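Local structure of serine acetyltransferase (Entamoeba histolytica, 3Q1X) at the interface of chains A and B. The protein catalyses acetyl transfer to the hydroxyl of L-serine, forming O-acetylserine for cysteine biosynthesis, and carries a left-handed beta-helix of hexapeptide repeats. Residues are numbered along the deposited sequence; one frame, centred on the assembly and turned at random. Chains: chain A/B, Serine acetyltransferase.

The interface of chains A and B. Residues chain A 207, 237, 239, 255; chain B 233-234, 252.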
# COMPACT_ATOMS: atom_id res chain seq x y z
N MET A 207 2.43 -7.88 19.83
CA MET A 207 2.22 -9.19 19.23
C MET A 207 1.49 -10.08 20.22
O MET A 207 1.72 -9.98 21.42
CB MET A 207 3.54 -9.88 18.93
CG MET A 207 4.34 -9.27 17.84
SD MET A 207 5.70 -10.38 17.51
CE MET A 207 6.57 -10.44 19.08
N LYS A 237 11.11 -2.76 15.52
CA LYS A 237 9.87 -3.32 16.07
C LYS A 237 9.85 -3.11 17.58
O LYS A 237 10.53 -3.82 18.33
CB LYS A 237 9.72 -4.81 15.74
CG LYS A 237 9.83 -5.20 14.25
CD LYS A 237 8.93 -4.33 13.36
CE LYS A 237 8.96 -4.78 11.89
NZ LYS A 237 10.32 -4.83 11.28
N LEU A 239 7.71 -3.29 20.82
CA LEU A 239 6.53 -4.06 21.16
C LEU A 239 6.24 -4.15 22.65
O LEU A 239 7.16 -4.29 23.47
CB LEU A 239 6.60 -5.47 20.55
CG LEU A 239 6.84 -5.57 19.03
CD1 LEU A 239 7.06 -7.00 18.63
CD2 LEU A 239 5.70 -4.97 18.21
N TRP A 255 14.83 -4.86 17.54
CA TRP A 255 13.74 -5.59 18.15
C TRP A 255 13.71 -5.20 19.63
O TRP A 255 14.54 -5.65 20.43
CB TRP A 255 13.99 -7.09 17.91
CG TRP A 255 13.27 -8.10 18.73
CD1 TRP A 255 13.75 -9.33 19.10
CD2 TRP A 255 11.94 -8.02 19.26
NE1 TRP A 255 12.81 -10.01 19.83
CE2 TRP A 255 11.69 -9.23 19.95
CE3 TRP A 255 10.93 -7.05 19.22
CZ2 TRP A 255 10.49 -9.49 20.59
CZ3 TRP A 255 9.74 -7.31 19.87
CH2 TRP A 255 9.53 -8.52 20.55
N GLY B 233 5.57 -13.48 14.09
CA GLY B 233 5.71 -12.11 14.57
C GLY B 233 6.17 -11.13 13.52
O GLY B 233 6.66 -11.53 12.46
N THR B 234 6.00 -9.85 13.83
CA THR B 234 6.32 -8.75 12.94
C THR B 234 7.73 -8.83 12.35
O THR B 234 8.71 -8.94 13.08
CB THR B 234 6.21 -7.39 13.66
OG1 THR B 234 5.03 -7.37 14.48
CG2 THR B 234 6.15 -6.28 12.64
N ALA B 252 9.80 -11.38 16.59
CA ALA B 252 9.93 -10.26 15.66
C ALA B 252 11.27 -10.26 14.90
O ALA B 252 12.31 -10.64 15.45
CB ALA B 252 9.71 -8.94 16.38
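B:Ala252 sets its methyl group over one face of the A:Trp255 indole. This patch lies between the left-handed beta-helices of two hexapeptide-repeat subunits. The deposited assembly is a trimer, as is common for hexapeptide-repeat transferases, so the patch is probably part of a biological interface. B:Ala252 CB stands 3.7 Å from the centroid of the six-membered ring of A:Trp255, a CH-pi contact. It lies over the benzo ring of the indole, off the centre of the whole ring system. The ring atom CE3 of A:Trp255 comes nearest, at 3.6 Å from B:Ala252 CB. The indole reaches this methyl because its CG points away from the backbone N (chi1 163°). Within chain A, A:Lys237 O and A:Leu239 CB lie at the ring edge, in its plane. They probably help to set where the indole sits. A:Leu239 brings one branch to the same methyl, with A:Leu239 CD1 4.0 Å from B:Ala252 CB. The alanine methyl therefore fits among side chains from neighbouring coils of chain A. B:Ala252 buries 69 Å² here, well above any other residue of the patch.

B:Thr234 makes a second contact, through its methyl branch. B:Thr234 CG2 meets the aliphatic part of A:Lys237, 3.3 Å from A:Lys237 CE. This is tight for a carbon pair. The two side chains run at a slant to each other. A bend at chi2 (-50°) lays CD and CE of the lysine beside the threonine methyl. The hydroxyl B:Thr234 OG1 is on the other branch, 3.9 Å from A:Met207 CG.

A:Met207 closes the patch from a loop of chain A. The thioether sulfur A:Met207 SD touches B:Gly233 CA at 3.4 Å and also lies near the backbone N of B:Thr234. The terminal methyl CE of A:Met207 turns toward the backbone of B:Ala252. The methionine thus reaches both loops of chain B.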